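Local atomic coordinates of paenibacillus xanthan lyase (Paenibacillus, PDB entry 6F2P), a protein that probably cleaves the polysaccharide xanthan by an eliminative lyase reaction and holds several bound calcium ions. Residues 103-108 with 151-156; 133-138 with 175-180. One frame throughout, in Å; residues are numbered along the deposited sequence.

Interaction 1 (103-108 with 151-156)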
ATOM      1  N   SER A 103      36.978   2.414  40.965  1.00 25.23           N
ATOM      2  CA  SER A 103      36.714   1.402  41.982  1.00 17.40           C
ATOM      3  C   SER A 103      35.388   0.712  41.678  1.00 23.19           C
ATOM      4  O   SER A 103      35.266  -0.510  41.808  1.00 18.91           O
ATOM      5  CB  SER A 103      36.672   2.037  43.364  1.00 16.58           C
ATOM      6  OG  SER A 103      36.143   1.131  44.321  1.00 29.63           O
ATOM      7  N   GLY A 104      34.400   1.506  41.268  1.00 21.00           N
ATOM      8  CA  GLY A 104      33.133   0.966  40.815  1.00 19.33           C
ATOM      9  C   GLY A 104      33.323  -0.048  39.700  1.00 20.24           C
ATOM     10  O   GLY A 104      32.761  -1.143  39.748  1.00 20.46           O
ATOM     11  N   LEU A 105      34.127   0.303  38.699  1.00 19.31           N
ATOM     12  CA  LEU A 105      34.358  -0.596  37.566  1.00 21.76           C
ATOM     13  C   LEU A 105      35.036  -1.890  38.010  1.00 21.04           C
ATOM     14  O   LEU A 105      34.664  -2.985  37.584  1.00 22.16           O
ATOM     15  CB  LEU A 105      35.190   0.090  36.481  1.00 17.95           C
ATOM     16  CG  LEU A 105      34.568   1.290  35.763  1.00 18.44           C
ATOM     17  CD1 LEU A 105      35.615   1.965  34.889  1.00 19.67           C
ATOM     18  CD2 LEU A 105      33.357   0.860  34.931  1.00 16.48           C
ATOM     19  N   ASP A 106      36.023  -1.759  38.885  1.00 20.47           N
ATOM     20  CA  ASP A 106      36.759  -2.922  39.343  1.00 20.84           C
ATOM     21  C   ASP A 106      35.916  -3.786  40.253  1.00 17.81           C
ATOM     22  O   ASP A 106      36.057  -5.011  40.274  1.00 17.07           O
ATOM     23  CB  ASP A 106      38.050  -2.490  40.008  1.00 17.52           C
ATOM     24  CG  ASP A 106      39.090  -2.069  38.993  1.00 26.86           C
ATOM     25  OD1 ASP A 106      39.141  -2.716  37.919  1.00 25.67           O
ATOM     26  OD2 ASP A 106      39.838  -1.099  39.256  1.00 27.98           O
ATOM     27  N   TRP A 107      35.013  -3.148  40.983  1.00 22.21           N
ATOM     28  CA  TRP A 107      34.085  -3.893  41.814  1.00 21.15           C
ATOM     29  C   TRP A 107      33.162  -4.724  40.929  1.00 24.81           C
ATOM     30  O   TRP A 107      32.961  -5.919  41.174  1.00 23.57           O
ATOM     31  CB  TRP A 107      33.274  -2.971  42.730  1.00 18.32           C
ATOM     32  CG  TRP A 107      32.495  -3.758  43.733  1.00 23.49           C
ATOM     33  CD1 TRP A 107      32.917  -4.148  44.971  1.00 19.22           C
ATOM     34  CD2 TRP A 107      31.180  -4.301  43.565  1.00 22.41           C
ATOM     35  NE1 TRP A 107      31.941  -4.890  45.589  1.00 20.49           N
ATOM     36  CE2 TRP A 107      30.864  -4.998  44.748  1.00 20.40           C
ATOM     37  CE3 TRP A 107      30.238  -4.267  42.529  1.00 23.05           C
ATOM     38  CZ2 TRP A 107      29.641  -5.650  44.928  1.00 19.53           C
ATOM     39  CZ3 TRP A 107      29.021  -4.914  42.712  1.00 23.31           C
ATOM     40  CH2 TRP A 107      28.736  -5.593  43.905  1.00 23.43           C
ATOM     41  N   MET A 108      32.606  -4.088  39.897  1.00 21.05           N
ATOM     42  CA  MET A 108      31.731  -4.793  38.969  1.00 19.96           C
ATOM     43  C   MET A 108      32.495  -5.964  38.369  1.00 21.51           C
ATOM     44  O   MET A 108      31.950  -7.057  38.219  1.00 22.73           O
ATOM     45  CB  MET A 108      31.219  -3.874  37.858  1.00 16.05           C
ATOM     46  CG  MET A 108      30.178  -2.860  38.293  1.00 18.01           C
ATOM     47  SD  MET A 108      28.669  -3.572  38.987  1.00 22.29           S
ATOM     48  CE  MET A 108      27.855  -4.214  37.528  1.00 16.71           C
ATOM     49  N   SER A 151      41.739  -4.524  29.616  1.00 20.30           N
ATOM     50  CA  SER A 151      41.657  -5.928  29.247  1.00 24.81           C
ATOM     51  C   SER A 151      40.502  -6.648  29.945  1.00 24.45           C
ATOM     52  O   SER A 151      39.728  -7.357  29.304  1.00 25.93           O
ATOM     53  CB  SER A 151      42.964  -6.632  29.581  1.00 26.33           C
ATOM     54  OG  SER A 151      42.707  -7.972  29.959  1.00 34.27           O
ATOM     55  N   ASN A 152      40.402  -6.472  31.261  1.00 24.66           N
ATOM     56  CA  ASN A 152      39.345  -7.102  32.050  1.00 25.97           C
ATOM     57  C   ASN A 152      37.954  -6.689  31.592  1.00 24.19           C
ATOM     58  O   ASN A 152      37.098  -7.543  31.347  1.00 20.03           O
ATOM     59  CB  ASN A 152      39.497  -6.779  33.543  1.00 24.28           C
ATOM     60  CG  ASN A 152      40.641  -7.541  34.201  1.00 24.52           C
ATOM     61  OD1 ASN A 152      40.960  -8.667  33.827  1.00 24.42           O
ATOM     62  ND2 ASN A 152      41.254  -6.922  35.196  1.00 29.01           N
ATOM     63  N   TYR A 153      37.732  -5.381  31.487  1.00 20.12           N
ATOM     64  CA  TYR A 153      36.425  -4.870  31.100  1.00 16.24           C
ATOM     65  C   TYR A 153      36.044  -5.379  29.703  1.00 23.85           C
ATOM     66  O   TYR A 153      34.892  -5.754  29.470  1.00 21.46           O
ATOM     67  CB  TYR A 153      36.391  -3.341  31.130  1.00 15.28           C
ATOM     68  CG  TYR A 153      36.938  -2.703  32.391  1.00 20.66           C
ATOM     69  CD1 TYR A 153      36.964  -3.393  33.602  1.00 26.06           C
ATOM     70  CD2 TYR A 153      37.421  -1.396  32.373  1.00 20.51           C
ATOM     71  CE1 TYR A 153      37.469  -2.802  34.758  1.00 19.34           C
ATOM     72  CE2 TYR A 153      37.921  -0.796  33.523  1.00 19.15           C
ATOM     73  CZ  TYR A 153      37.943  -1.507  34.709  1.00 23.60           C
ATOM     74  OH  TYR A 153      38.440  -0.925  35.850  1.00 20.64           O
ATOM     75  N   MET A 154      37.010  -5.406  28.782  1.00 22.03           N
ATOM     76  CA  MET A 154      36.735  -5.874  27.421  1.00 20.89           C
ATOM     77  C   MET A 154      36.498  -7.378  27.392  1.00 18.83           C
ATOM     78  O   MET A 154      35.640  -7.862  26.656  1.00 20.91           O
ATOM     79  CB  MET A 154      37.853  -5.493  26.451  1.00 17.42           C
ATOM     80  CG  MET A 154      37.946  -3.998  26.157  1.00 19.87           C
ATOM     81  SD  MET A 154      36.439  -3.266  25.471  1.00 21.93           S
ATOM     82  CE  MET A 154      35.802  -2.360  26.883  1.00 20.50           C
ATOM     83  N   ALA A 155      37.242  -8.111  28.210  1.00 18.60           N
ATOM     84  CA  ALA A 155      37.081  -9.558  28.285  1.00 20.69           C
ATOM     85  C   ALA A 155      35.667  -9.921  28.706  1.00 19.89           C
ATOM     86  O   ALA A 155      35.118 -10.940  28.281  1.00 23.81           O
ATOM     87  CB  ALA A 155      38.091 -10.161  29.245  1.00 18.14           C
ATOM     88  N   ALA A 156      35.076  -9.075  29.539  1.00 15.91           N
ATOM     89  CA  ALA A 156      33.713  -9.296  29.979  1.00 16.49           C
ATOM     90  C   ALA A 156      32.744  -9.104  28.816  1.00 18.82           C
ATOM     91  O   ALA A 156      31.835  -9.910  28.615  1.00 15.92           O
ATOM     92  CB  ALA A 156      33.373  -8.365  31.113  1.00 16.67           C
TER
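Tyr153 points its phenol across to Leu105 and Asp106, joining helices 147-160 and 95-111 in the alpha-helical domain of a family 8 polysaccharide lyase, a fold built of helical hairpins. The nearest CA atoms, those of Leu105 and Tyr153, are 8.0 Å apart, a gap that the side chains fill. With CG beside its backbone N (chi1 -49°), and so anti to the carbonyl carbon, Tyr153 extends its ring toward helix 95-111, and the Leu105 side chain crosses it at about a right angle. Leu105 CB lies 3.6 Å from Tyr153 CZ, while its CD1 reaches Tyr153 CE2 at 3.8 Å. Asp106 OD1 meets the ring at its edge, near its plane, with carboxylate and ring planes 43° apart. The second oxygen, OD2, is hydrogen-bonded to Gln149 NE2, so both carboxylate oxygens are tied to helix 147-160. Leu134 and Ile137 of helix 123-141 also pack on Leu105. A phenylalanine in place of Tyr153 would probably keep much of the ring packing but leave Asp106 OD1 without this donor, and the carboxylate freer to turn. The bond itself runs from Tyr153 OH to Asp106 OD1, 2.8 Å long, with the hydroxyl standing above the carboxylate plane, 59° out of it.

Interaction 2 (133-138 with 175-180)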
ATOM      1  N   ALA A 133      27.047   0.521  27.875  1.00 17.36           N
ATOM      2  CA  ALA A 133      27.367   1.561  28.838  1.00 16.91           C
ATOM      3  C   ALA A 133      28.811   1.413  29.316  1.00 16.74           C
ATOM      4  O   ALA A 133      29.510   2.405  29.535  1.00 15.70           O
ATOM      5  CB  ALA A 133      26.386   1.517  30.007  1.00 14.21           C
ATOM      6  N   LEU A 134      29.255   0.168  29.465  1.00 13.19           N
ATOM      7  CA  LEU A 134      30.643  -0.103  29.819  1.00 13.00           C
ATOM      8  C   LEU A 134      31.595   0.389  28.722  1.00 18.46           C
ATOM      9  O   LEU A 134      32.628   0.990  29.026  1.00 21.42           O
ATOM     10  CB  LEU A 134      30.848  -1.592  30.111  1.00 11.21           C
ATOM     11  CG  LEU A 134      32.235  -2.038  30.576  1.00 14.52           C
ATOM     12  CD1 LEU A 134      32.779  -1.119  31.644  1.00 10.98           C
ATOM     13  CD2 LEU A 134      32.199  -3.476  31.081  1.00 12.06           C
ATOM     14  N   ASN A 135      31.242   0.148  27.458  1.00 14.18           N
ATOM     15  CA  ASN A 135      32.016   0.673  26.333  1.00 16.03           C
ATOM     16  C   ASN A 135      32.187   2.179  26.428  1.00 16.47           C
ATOM     17  O   ASN A 135      33.268   2.719  26.204  1.00 16.89           O
ATOM     18  CB  ASN A 135      31.343   0.352  25.000  1.00 15.88           C
ATOM     19  CG  ASN A 135      31.742  -0.991  24.458  1.00 18.15           C
ATOM     20  OD1 ASN A 135      32.808  -1.511  24.795  1.00 19.32           O
ATOM     21  ND2 ASN A 135      30.886  -1.572  23.607  1.00 16.21           N
ATOM     22  N   ASP A 136      31.100   2.860  26.759  1.00 15.96           N
ATOM     23  CA  ASP A 136      31.121   4.309  26.805  1.00 18.50           C
ATOM     24  C   ASP A 136      31.989   4.824  27.951  1.00 21.82           C
ATOM     25  O   ASP A 136      32.782   5.746  27.763  1.00 23.01           O
ATOM     26  CB  ASP A 136      29.696   4.857  26.885  1.00 20.81           C
ATOM     27  CG  ASP A 136      28.909   4.604  25.612  1.00 23.56           C
ATOM     28  OD1 ASP A 136      29.487   4.039  24.653  1.00 21.88           O
ATOM     29  OD2 ASP A 136      27.721   4.982  25.563  1.00 28.20           O
ATOM     30  N   ILE A 137      31.843   4.218  29.127  1.00 18.20           N
ATOM     31  CA  ILE A 137      32.678   4.556  30.265  1.00 15.04           C
ATOM     32  C   ILE A 137      34.144   4.418  29.897  1.00 17.40           C
ATOM     33  O   ILE A 137      34.915   5.372  30.031  1.00 16.53           O
ATOM     34  CB  ILE A 137      32.387   3.651  31.467  1.00 19.17           C
ATOM     35  CG1 ILE A 137      30.966   3.893  31.969  1.00 17.43           C
ATOM     36  CG2 ILE A 137      33.411   3.897  32.590  1.00 12.87           C
ATOM     37  CD1 ILE A 137      30.468   2.814  32.891  1.00 17.13           C
ATOM     38  N   VAL A 138      34.516   3.234  29.419  1.00 14.56           N
ATOM     39  CA  VAL A 138      35.890   2.966  29.026  1.00 17.36           C
ATOM     40  C   VAL A 138      36.388   3.956  27.972  1.00 18.70           C
ATOM     41  O   VAL A 138      37.553   4.344  27.983  1.00 23.32           O
ATOM     42  CB  VAL A 138      36.054   1.524  28.526  1.00 18.25           C
ATOM     43  CG1 VAL A 138      37.457   1.298  27.976  1.00 11.88           C
ATOM     44  CG2 VAL A 138      35.759   0.544  29.661  1.00 16.08           C
ATOM     45  N   SER A 175      26.096  -5.223  16.887  1.00 14.51           N
ATOM     46  CA  SER A 175      27.117  -4.675  16.007  1.00 13.42           C
ATOM     47  C   SER A 175      27.805  -3.485  16.631  1.00 12.15           C
ATOM     48  O   SER A 175      29.025  -3.410  16.588  1.00 17.36           O
ATOM     49  CB  SER A 175      26.529  -4.298  14.638  1.00 18.42           C
ATOM     50  OG  SER A 175      25.848  -5.396  14.061  1.00 12.84           O
ATOM     51  N   GLN A 176      27.037  -2.551  17.196  1.00 12.64           N
ATOM     52  CA  GLN A 176      27.632  -1.419  17.917  1.00 17.54           C
ATOM     53  C   GLN A 176      28.545  -1.877  19.056  1.00 16.13           C
ATOM     54  O   GLN A 176      29.665  -1.404  19.182  1.00 17.28           O
ATOM     55  CB  GLN A 176      26.559  -0.476  18.477  1.00 18.04           C
ATOM     56  CG  GLN A 176      25.825   0.343  17.425  1.00 27.65           C
ATOM     57  CD  GLN A 176      24.671   1.155  17.999  1.00 39.31           C
ATOM     58  OE1 GLN A 176      24.599   2.372  17.811  1.00 40.21           O
ATOM     59  NE2 GLN A 176      23.754   0.481  18.695  1.00 32.85           N
ATOM     60  N   VAL A 177      28.051  -2.801  19.875  1.00 14.63           N
ATOM     61  CA  VAL A 177      28.777  -3.275  21.033  1.00 13.41           C
ATOM     62  C   VAL A 177      30.069  -3.920  20.592  1.00 16.54           C
ATOM     63  O   VAL A 177      31.146  -3.656  21.143  1.00 15.65           O
ATOM     64  CB  VAL A 177      27.944  -4.289  21.834  1.00 13.25           C
ATOM     65  CG1 VAL A 177      28.833  -5.113  22.721  1.00 11.47           C
ATOM     66  CG2 VAL A 177      26.901  -3.557  22.676  1.00 16.66           C
ATOM     67  N   ILE A 178      29.956  -4.752  19.569  1.00 17.03           N
ATOM     68  CA  ILE A 178      31.113  -5.460  19.042  1.00 17.23           C
ATOM     69  C   ILE A 178      32.119  -4.503  18.409  1.00 15.79           C
ATOM     70  O   ILE A 178      33.318  -4.604  18.650  1.00 18.43           O
ATOM     71  CB  ILE A 178      30.680  -6.562  18.073  1.00 14.74           C
ATOM     72  CG1 ILE A 178      30.155  -7.744  18.882  1.00 15.61           C
ATOM     73  CG2 ILE A 178      31.827  -6.986  17.190  1.00 15.19           C
ATOM     74  CD1 ILE A 178      29.498  -8.802  18.061  1.00 22.52           C
ATOM     75  N   ALA A 179      31.626  -3.550  17.632  1.00 16.31           N
ATOM     76  CA  ALA A 179      32.492  -2.568  17.002  1.00 13.04           C
ATOM     77  C   ALA A 179      33.212  -1.710  18.030  1.00 15.64           C
ATOM     78  O   ALA A 179      34.409  -1.467  17.914  1.00 19.21           O
ATOM     79  CB  ALA A 179      31.687  -1.695  16.067  1.00 18.00           C
ATOM     80  N   ILE A 180      32.498  -1.242  19.042  1.00 19.24           N
ATOM     81  CA  ILE A 180      33.134  -0.312  19.966  1.00 18.25           C
ATOM     82  C   ILE A 180      34.127  -1.038  20.869  1.00 19.41           C
ATOM     83  O   ILE A 180      35.217  -0.528  21.129  1.00 16.00           O
ATOM     84  CB  ILE A 180      32.126   0.507  20.783  1.00 17.96           C
ATOM     85  CG1 ILE A 180      31.172   1.260  19.847  1.00 19.24           C
ATOM     86  CG2 ILE A 180      32.859   1.491  21.707  1.00 15.96           C
ATOM     87  CD1 ILE A 180      31.850   1.890  18.673  1.00 14.67           C
TER
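The carbonyl oxygen of Val177 is gripped by two side chains: the amide of Asn135, arriving from helix 123-141, and the hydroxyl of Ser181, one turn further along its own helix 168-184. Ser181 OG pairs with Ile178 O as well, so its grip on Val177 O is shared. The bond across the contact, from Asn135 ND2 to Val177 O, measures 3.2 Å. Its N-H...O angle of 142° marks it as bent rather than straight. On the acceptor side the nitrogen sits in the carbonyl plane on a lone pair, with a C=O...N angle of 114°. The oxygen in turn lies 19° out of the amide plane of Asn135, a modest tilt.

Van der Waals contacts flank the bond. Asn135 and Ile180 have the nearest CA atoms of the two segments, 6.5 Å apart, and their side chains meet at a slant. Ile180 CB lies 3.7 Å from Asn135 ND2. Ile180 CG2, anti to its backbone N, is directed at the stem of the asparagine, 3.8 Å from Asn135 CB. Val177 contributes CG1 more loosely, at 4.2 Å from Asn135 ND2.

Met154 and Ile157 of helix 147-160 also touch Asn135, so a third helix packs against this side chain. The side chain of Val177 is about 8 Å from a bound calcium ion and touches Gln161, a calcium ligand. The contact thus joins two helices of the family 8 alpha-helical domain close to a metal site.

All three touching residues are buried, and the link across is between neutral groups, with no salt bridge. A side-chain amide here meets a main-chain oxygen in buried surroundings, which implies that the pairing rests on one directional hydrogen bond and the fit around it rather than on opposite charges.

From the N terminus the chain runs through helices 95-111, 123-141, 147-160 and 168-184, and each contact joins two of them while skipping the one between. Interaction 1 closes a loop of 42 residues that includes helix 123-141; interaction 2 closes one of 36 that includes helix 147-160. Their segments alternate along the chain, so the loops cross instead of nesting. The centres lie 13 Å apart, and the contacts touch by packing: Leu105 CD1 is 3.7 Å from Ile137 CG2, Tyr153 CD2 is 3.7 Å from Val138 CG2, and Met154 CE approaches Asn135 OD1. Together the contacts tie the four helices to one another within the alpha-helical domain.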